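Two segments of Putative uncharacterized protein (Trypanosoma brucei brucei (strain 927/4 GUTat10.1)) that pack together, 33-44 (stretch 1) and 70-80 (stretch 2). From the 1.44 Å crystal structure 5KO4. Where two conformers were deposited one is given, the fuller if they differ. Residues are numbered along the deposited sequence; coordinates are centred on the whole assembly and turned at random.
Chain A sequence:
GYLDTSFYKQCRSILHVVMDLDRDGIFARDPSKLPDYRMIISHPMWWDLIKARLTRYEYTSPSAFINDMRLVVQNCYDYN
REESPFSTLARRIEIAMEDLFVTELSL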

ATOM      1  N   LYS A  33      -9.772   0.424  -4.109  1.00 14.24           N
ATOM      2  CA  LYS A  33      -9.286   0.143  -5.468  1.00 14.26           C
ATOM      3  C   LYS A  33      -7.998  -0.713  -5.457  1.00 16.19           C
ATOM      4  O   LYS A  33      -7.514  -1.086  -6.534  1.00 16.97           O
ATOM      5  CB  LYS A  33      -9.034   1.443  -6.243  1.00 17.51           C
ATOM      6  CG  LYS A  33     -10.300   2.293  -6.456  1.00 33.87           C
ATOM      7  CD  LYS A  33     -10.907   2.149  -7.867  1.00 48.12           C
ATOM      8  CE  LYS A  33     -11.237   3.481  -8.507  1.00 63.16           C
ATOM      9  NZ  LYS A  33     -12.349   4.182  -7.807  1.00 75.09           N
ATOM     10  N   LEU A  34      -7.449  -1.047  -4.273  1.00 13.09           N
ATOM     11  CA  LEU A  34      -6.269  -1.909  -4.204  1.00 12.81           C
ATOM     12  C   LEU A  34      -6.627  -3.293  -4.731  1.00 15.03           C
ATOM     13  O   LEU A  34      -7.794  -3.691  -4.681  1.00 14.45           O
ATOM     14  CB  LEU A  34      -5.744  -2.012  -2.768  1.00 12.36           C
ATOM     15  CG  LEU A  34      -5.143  -0.746  -2.187  1.00 13.46           C
ATOM     16  CD1 LEU A  34      -4.886  -0.907  -0.728  1.00 13.07           C
ATOM     17  CD2 LEU A  34      -3.838  -0.362  -2.903  1.00 14.54           C
ATOM     18  N   PRO A  35      -5.655  -4.052  -5.273  1.00 13.64           N
ATOM     19  CA  PRO A  35      -6.004  -5.334  -5.914  1.00 12.96           C
ATOM     20  C   PRO A  35      -6.731  -6.292  -4.973  1.00 14.44           C
ATOM     21  O   PRO A  35      -6.305  -6.488  -3.830  1.00 13.24           O
ATOM     22  CB  PRO A  35      -4.650  -5.901  -6.360  1.00 14.91           C
ATOM     23  CG  PRO A  35      -3.614  -5.028  -5.743  1.00 18.87           C
ATOM     24  CD  PRO A  35      -4.236  -3.713  -5.473  1.00 15.07           C
ATOM     25  N   ASP A  36      -7.887  -6.819  -5.436  1.00 13.02           N
ATOM     26  CA  ASP A  36      -8.726  -7.783  -4.716  1.00 13.32           C
ATOM     27  C   ASP A  36      -9.209  -7.262  -3.344  1.00 15.17           C
ATOM     28  O   ASP A  36      -9.619  -8.067  -2.508  1.00 16.04           O
ATOM     29  CB  ASP A  36      -7.967  -9.109  -4.500  1.00 15.35           C
ATOM     30  CG  ASP A  36      -7.472  -9.770  -5.770  1.00 25.10           C
ATOM     31  OD1 ASP A  36      -8.177  -9.684  -6.792  1.00 27.01           O
ATOM     32  OD2 ASP A  36      -6.395 -10.420  -5.723  1.00 28.43           O
ATOM     33  N   TYR A  37      -9.202  -5.944  -3.112  1.00 12.94           N
ATOM     34  CA  TYR A  37      -9.511  -5.438  -1.774  1.00 12.61           C
ATOM     35  C   TYR A  37     -10.933  -5.772  -1.342  1.00 17.51           C
ATOM     36  O   TYR A  37     -11.126  -6.257  -0.228  1.00 16.34           O
ATOM     37  CB  TYR A  37      -9.290  -3.930  -1.674  1.00 13.17           C
ATOM     38  CG  TYR A  37      -9.092  -3.476  -0.254  1.00 12.10           C
ATOM     39  CD1 TYR A  37      -7.842  -3.534   0.345  1.00 12.20           C
ATOM     40  CD2 TYR A  37     -10.175  -3.120   0.538  1.00 12.28           C
ATOM     41  CE1 TYR A  37      -7.662  -3.190   1.680  1.00 11.99           C
ATOM     42  CE2 TYR A  37     -10.013  -2.800   1.877  1.00 11.21           C
ATOM     43  CZ  TYR A  37      -8.750  -2.819   2.443  1.00 11.83           C
ATOM     44  OH  TYR A  37      -8.609  -2.531   3.775  1.00 12.41           O
ATOM     45  N   ARG A  38     -11.911  -5.568  -2.224  1.00 16.42           N
ATOM     46  CA  ARG A  38     -13.330  -5.823  -1.894  1.00 17.98           C
ATOM     47  C   ARG A  38     -13.618  -7.326  -1.776  1.00 25.33           C
ATOM     48  O   ARG A  38     -14.583  -7.699  -1.107  1.00 26.49           O
ATOM     49  CB  ARG A  38     -14.261  -5.192  -2.934  1.00 21.56           C
ATOM     50  CG  ARG A  38     -14.122  -3.680  -3.051  1.00 27.91           C
ATOM     51  CD  ARG A  38     -15.117  -3.117  -4.055  1.00 41.90           C
ATOM     52  NE  ARG A  38     -14.739  -1.783  -4.529  1.00 52.57           N
ATOM     53  CZ  ARG A  38     -13.854  -1.537  -5.499  1.00 71.00           C
ATOM     54  NH1 ARG A  38     -13.221  -2.539  -6.104  1.00 58.58           N
ATOM     55  NH2 ARG A  38     -13.588  -0.288  -5.859  1.00 62.28           N
ATOM     56  N   MET A  39     -12.787  -8.184  -2.398  1.00 23.34           N
ATOM     57  CA  MET A  39     -12.921  -9.643  -2.296  1.00 26.16           C
ATOM     58  C   MET A  39     -12.436 -10.152  -0.927  1.00 27.53           C
ATOM     59  O   MET A  39     -12.944 -11.150  -0.422  1.00 29.35           O
ATOM     60  CB  MET A  39     -12.096 -10.320  -3.415  1.00 30.53           C
ATOM     61  CG  MET A  39     -12.259 -11.823  -3.481  1.00 37.35           C
ATOM     62  SD  MET A  39     -11.327 -12.530  -4.862  1.00 45.21           S
ATOM     63  CE  MET A  39      -9.752 -12.870  -4.049  1.00 41.34           C
ATOM     64  N   ILE A  40     -11.430  -9.494  -0.354  1.00 18.77           N
ATOM     65  CA  ILE A  40     -10.799  -9.935   0.881  1.00 16.81           C
ATOM     66  C   ILE A  40     -11.408  -9.236   2.099  1.00 16.30           C
ATOM     67  O   ILE A  40     -11.572  -9.872   3.143  1.00 17.02           O
ATOM     68  CB  ILE A  40      -9.264  -9.651   0.780  1.00 20.61           C
ATOM     69  CG1 ILE A  40      -8.628 -10.491  -0.375  1.00 22.88           C
ATOM     70  CG2 ILE A  40      -8.542  -9.929   2.105  1.00 20.35           C
ATOM     71  CD1 ILE A  40      -8.534 -12.006  -0.111  1.00 32.58           C
ATOM     72  N   ILE A  41     -11.700  -7.937   1.985  1.00 11.76           N
ATOM     73  CA  ILE A  41     -12.143  -7.114   3.123  1.00 10.45           C
ATOM     74  C   ILE A  41     -13.612  -6.770   2.964  1.00 13.41           C
ATOM     75  O   ILE A  41     -13.983  -6.023   2.057  1.00 13.10           O
ATOM     76  CB  ILE A  41     -11.259  -5.854   3.194  1.00 11.31           C
ATOM     77  CG1 ILE A  41      -9.775  -6.247   3.416  1.00 11.30           C
ATOM     78  CG2 ILE A  41     -11.736  -4.899   4.290  1.00 11.69           C
ATOM     79  CD1 ILE A  41      -9.489  -7.044   4.681  1.00 13.65           C
ATOM     80  N   SER A  42     -14.458  -7.299   3.856  0.50 10.78           N
ATOM     81  CA  SER A  42     -15.894  -7.090   3.751  0.50 11.31           C
ATOM     82  C   SER A  42     -16.302  -5.667   4.105  0.50 12.38           C
ATOM     83  O   SER A  42     -17.254  -5.146   3.522  0.50 10.91           O
ATOM     84  CB  SER A  42     -16.636  -8.059   4.662  0.50 14.97           C
ATOM     85  OG  SER A  42     -16.366  -9.400   4.284  0.50 17.74           O
ATOM     86  N   HIS A  43     -15.594  -5.029   5.048  0.50 12.58           N
ATOM     87  CA  HIS A  43     -15.985  -3.720   5.535  0.50 13.35           C
ATOM     88  C   HIS A  43     -14.795  -2.724   5.522  0.50 12.78           C
ATOM     89  O   HIS A  43     -14.198  -2.447   6.566  0.50 12.33           O
ATOM     90  CB  HIS A  43     -16.542  -3.893   6.950  0.50 15.43           C
ATOM     91  CG  HIS A  43     -17.342  -2.745   7.449  0.50 19.74           C
ATOM     92  ND1 HIS A  43     -17.895  -2.764   8.710  0.50 22.56           N
ATOM     93  CD2 HIS A  43     -17.627  -1.559   6.864  0.50 22.39           C
ATOM     94  CE1 HIS A  43     -18.530  -1.616   8.842  0.50 22.56           C
ATOM     95  NE2 HIS A  43     -18.378  -0.850   7.763  0.50 22.87           N
ATOM     96  N   PRO A  44     -14.475  -2.127   4.349  1.00  9.65           N
ATOM     97  CA  PRO A  44     -13.350  -1.172   4.292  1.00  9.51           C
ATOM     98  C   PRO A  44     -13.569   0.031   5.195  1.00 12.42           C
ATOM     99  O   PRO A  44     -14.713   0.450   5.402  1.00 12.55           O
ATOM    100  CB  PRO A  44     -13.321  -0.758   2.813  1.00 11.24           C
ATOM    101  CG  PRO A  44     -13.932  -1.898   2.092  1.00 13.43           C
ATOM    102  CD  PRO A  44     -15.032  -2.361   3.004  1.00 11.05           C
ATOM    103  N   ARG A  70     -10.692   0.231  15.373  1.00  8.92           N
ATOM    104  CA  ARG A  70     -10.134  -1.120  15.418  1.00  9.16           C
ATOM    105  C   ARG A  70     -10.267  -1.795  14.057  1.00 10.71           C
ATOM    106  O   ARG A  70      -9.419  -2.591  13.665  1.00 11.14           O
ATOM    107  CB  ARG A  70     -10.839  -1.952  16.504  1.00 10.50           C
ATOM    108  CG  ARG A  70     -10.431  -1.565  17.909  1.00 10.56           C
ATOM    109  CD  ARG A  70     -11.244  -2.273  18.963  1.00 12.72           C
ATOM    110  NE  ARG A  70     -10.764  -1.942  20.304  1.00 11.72           N
ATOM    111  CZ  ARG A  70     -11.397  -2.247  21.433  1.00 16.69           C
ATOM    112  NH1 ARG A  70     -12.556  -2.899  21.402  1.00 16.56           N
ATOM    113  NH2 ARG A  70     -10.882  -1.894  22.603  1.00 16.25           N
ATOM    114  N   LEU A  71     -11.331  -1.486  13.329  1.00  8.43           N
ATOM    115  CA  LEU A  71     -11.559  -2.084  12.012  1.00  8.30           C
ATOM    116  C   LEU A  71     -10.469  -1.680  10.991  1.00  9.27           C
ATOM    117  O   LEU A  71     -10.050  -2.498  10.164  1.00  9.60           O
ATOM    118  CB  LEU A  71     -12.933  -1.638  11.521  1.00  8.91           C
ATOM    119  CG  LEU A  71     -13.384  -2.110  10.167  1.00 11.93           C
ATOM    120  CD1 LEU A  71     -13.379  -3.644  10.079  1.00 12.02           C
ATOM    121  CD2 LEU A  71     -14.751  -1.546   9.859  1.00 11.67           C
ATOM    122  N   VAL A  72      -9.975  -0.441  11.065  1.00  8.32           N
ATOM    123  CA  VAL A  72      -8.933  -0.013  10.126  1.00  8.24           C
ATOM    124  C   VAL A  72      -7.714  -0.909  10.274  1.00  9.88           C
ATOM    125  O   VAL A  72      -7.148  -1.395   9.283  1.00 10.03           O
ATOM    126  CB  VAL A  72      -8.533   1.456  10.360  1.00  9.90           C
ATOM    127  CG1 VAL A  72      -7.372   1.859   9.456  1.00 10.44           C
ATOM    128  CG2 VAL A  72      -9.712   2.390  10.146  1.00  9.70           C
ATOM    129  N   VAL A  73      -7.295  -1.123  11.514  1.00  9.01           N
ATOM    130  CA  VAL A  73      -6.067  -1.889  11.737  1.00  9.03           C
ATOM    131  C   VAL A  73      -6.309  -3.394  11.507  1.00 10.09           C
ATOM    132  O   VAL A  73      -5.451  -4.049  10.904  1.00  9.55           O
ATOM    133  CB  VAL A  73      -5.403  -1.597  13.113  1.00 12.34           C
ATOM    134  CG1 VAL A  73      -5.048  -0.119  13.229  1.00 12.16           C
ATOM    135  CG2 VAL A  73      -6.271  -2.033  14.290  1.00 12.26           C
ATOM    136  N   GLN A  74      -7.476  -3.936  11.895  1.00  8.67           N
ATOM    137  CA  GLN A  74      -7.741  -5.341  11.620  1.00  9.21           C
ATOM    138  C   GLN A  74      -7.838  -5.595  10.106  1.00 11.43           C
ATOM    139  O   GLN A  74      -7.359  -6.625   9.623  1.00 10.28           O
ATOM    140  CB  GLN A  74      -9.003  -5.826  12.318  1.00 10.27           C
ATOM    141  CG  GLN A  74      -9.167  -7.353  12.272  1.00 11.97           C
ATOM    142  CD  GLN A  74      -7.995  -8.055  12.917  1.00 14.86           C
ATOM    143  OE1 GLN A  74      -7.601  -7.748  14.058  1.00 16.38           O
ATOM    144  NE2 GLN A  74      -7.393  -9.022  12.217  1.00 14.55           N
ATOM    145  N   ASN A  75      -8.381  -4.639   9.339  1.00  8.85           N
ATOM    146  CA  ASN A  75      -8.410  -4.810   7.885  1.00  8.79           C
ATOM    147  C   ASN A  75      -7.001  -4.852   7.323  1.00 10.35           C
ATOM    148  O   ASN A  75      -6.719  -5.641   6.421  1.00 11.25           O
ATOM    149  CB  ASN A  75      -9.191  -3.681   7.217  1.00  8.61           C
ATOM    150  CG  ASN A  75     -10.677  -3.811   7.369  1.00  9.99           C
ATOM    151  OD1 ASN A  75     -11.206  -4.870   7.734  1.00 10.36           O
ATOM    152  ND2 ASN A  75     -11.392  -2.738   7.047  1.00  9.61           N
ATOM    153  N   CYS A  76      -6.097  -4.063   7.884  1.00  9.39           N
ATOM    154  CA  CYS A  76      -4.704  -4.114   7.461  1.00  9.36           C
ATOM    155  C   CYS A  76      -4.130  -5.503   7.711  1.00 10.86           C
ATOM    156  O   CYS A  76      -3.473  -6.068   6.833  1.00  9.68           O
ATOM    157  CB  CYS A  76      -3.888  -3.055   8.177  1.00  9.08           C
ATOM    158  SG  CYS A  76      -2.118  -3.114   7.803  1.00 10.78           S
ATOM    159  N   TYR A  77      -4.373  -6.062   8.894  1.00  9.22           N
ATOM    160  CA  TYR A  77      -3.825  -7.379   9.192  1.00  8.91           C
ATOM    161  C   TYR A  77      -4.398  -8.413   8.262  1.00 10.87           C
ATOM    162  O   TYR A  77      -3.670  -9.293   7.807  1.00 11.95           O
ATOM    163  CB  TYR A  77      -4.072  -7.785  10.650  1.00  9.01           C
ATOM    164  CG  TYR A  77      -3.679  -6.754  11.696  1.00  9.90           C
ATOM    165  CD1 TYR A  77      -2.656  -5.842  11.459  1.00 11.14           C
ATOM    166  CD2 TYR A  77      -4.410  -6.615  12.869  1.00 10.80           C
ATOM    167  CE1 TYR A  77      -2.350  -4.839  12.384  1.00 11.36           C
ATOM    168  CE2 TYR A  77      -4.115  -5.617  13.794  1.00 11.84           C
ATOM    169  CZ  TYR A  77      -3.108  -4.708  13.527  1.00 12.58           C
ATOM    170  OH  TYR A  77      -2.818  -3.700  14.421  1.00 13.24           O
ATOM    171  N   ASP A  78      -5.677  -8.323   7.951  1.00  9.47           N
ATOM    172  CA  ASP A  78      -6.316  -9.333   7.116  1.00 10.55           C
ATOM    173  C   ASP A  78      -5.856  -9.232   5.661  1.00 12.54           C
ATOM    174  O   ASP A  78      -5.671 -10.257   5.025  1.00 14.23           O
ATOM    175  CB  ASP A  78      -7.837  -9.197   7.203  1.00 11.67           C
ATOM    176  CG  ASP A  78      -8.389  -9.510   8.592  1.00 13.45           C
ATOM    177  OD1 ASP A  78      -7.596  -9.917   9.473  1.00 14.65           O
ATOM    178  OD2 ASP A  78      -9.589  -9.280   8.814  1.00 15.94           O
ATOM    179  N   TYR A  79      -5.648  -8.030   5.141  1.00  9.31           N
ATOM    180  CA  TYR A  79      -5.260  -7.856   3.749  1.00  8.98           C
ATOM    181  C   TYR A  79      -3.760  -8.125   3.542  1.00 10.60           C
ATOM    182  O   TYR A  79      -3.371  -8.833   2.611  1.00 11.04           O
ATOM    183  CB  TYR A  79      -5.611  -6.429   3.297  1.00  9.86           C
ATOM    184  CG  TYR A  79      -5.321  -6.164   1.839  1.00 10.08           C
ATOM    185  CD1 TYR A  79      -6.184  -6.607   0.848  1.00  9.67           C
ATOM    186  CD2 TYR A  79      -4.219  -5.411   1.456  1.00 10.84           C
ATOM    187  CE1 TYR A  79      -5.951  -6.321  -0.491  1.00  9.97           C
ATOM    188  CE2 TYR A  79      -3.938  -5.174   0.121  1.00 10.64           C
ATOM    189  CZ  TYR A  79      -4.821  -5.602  -0.854  1.00 12.57           C
ATOM    190  OH  TYR A  79      -4.524  -5.325  -2.166  1.00 12.44           O
ATOM    191  N   ASN A  80      -2.915  -7.539   4.391  1.00  8.71           N
ATOM    192  CA  ASN A  80      -1.460  -7.648   4.239  1.00  7.57           C
ATOM    193  C   ASN A  80      -0.839  -8.815   5.006  1.00 11.45           C
ATOM    194  O   ASN A  80       0.348  -9.098   4.827  1.00 10.97           O
ATOM    195  CB  ASN A  80      -0.825  -6.366   4.730  1.00  8.63           C
ATOM    196  CG  ASN A  80      -1.297  -5.168   3.944  1.00 10.36           C
ATOM    197  OD1 ASN A  80      -0.974  -5.027   2.771  1.00 11.44           O
ATOM    198  ND2 ASN A  80      -2.127  -4.305   4.555  1.00 11.09           N
TER
HETATM  199  O   HOH W   1      -9.985  -0.880   5.372  1.00 10.38           O
HETATM  200  O   HOH W   2     -13.700  -6.012   7.133  1.00 11.48           O

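Two direct hydrogen bonds join the segments, and in both a side chain of the 70-80 helix donates to a main-chain carbonyl of 33-44. The hydroxyl of Y79 gives its proton to P35: OH lies 2.7 Å from P35 O, which sits near the plane of the tyrosine ring, at its edge. Farther up the helix, N75 ND2 donates to H43 O at 2.9 Å with an N-H...O angle of 158°, close enough to linear to leave little doubt. H43 lies beyond the short helix 37-40, and its carbonyl accepts from N75 across the contact; within that helix, the carbonyl O of Y37 accepts from I41 N at 2.8 Å.

Both hydrogens of the N75 side-chain amide are used, and its OD1 accepts one bond. Besides H43 O, ND2 donates to water 1, 2.9 Å from its oxygen, and the same water stands 2.7 Å from Y37 OH, linking the tyrosine to the asparagine. On the acceptor side, N75 OD1 receives a proton from water 2 at 2.8 Å, while H43 N donates to that water at 3.0 Å. H43 is thus tied to N75 twice, directly through its carbonyl and through water from its amide.

Apolar packing accompanies these polar links. Y79, with 131 Å² covered, contributes the most area. Y37 CD1 approaches Y79 CE1 to 3.5 Å over one face of the Y79 ring, but the ring planes meet at 44° with centroids 4.8 Å apart, an oblique pairing. I41 points toward the helix, and its CD1 reaches D78 CB at 3.7 Å. At the other end L71 CD2 lies 3.8 Å from the H43 ring centroid, 19° off the normal, a CH-pi contact over the face.

Within the helix, D78 OD1 accepts from Q74 NE2 at 2.9 Å (156°).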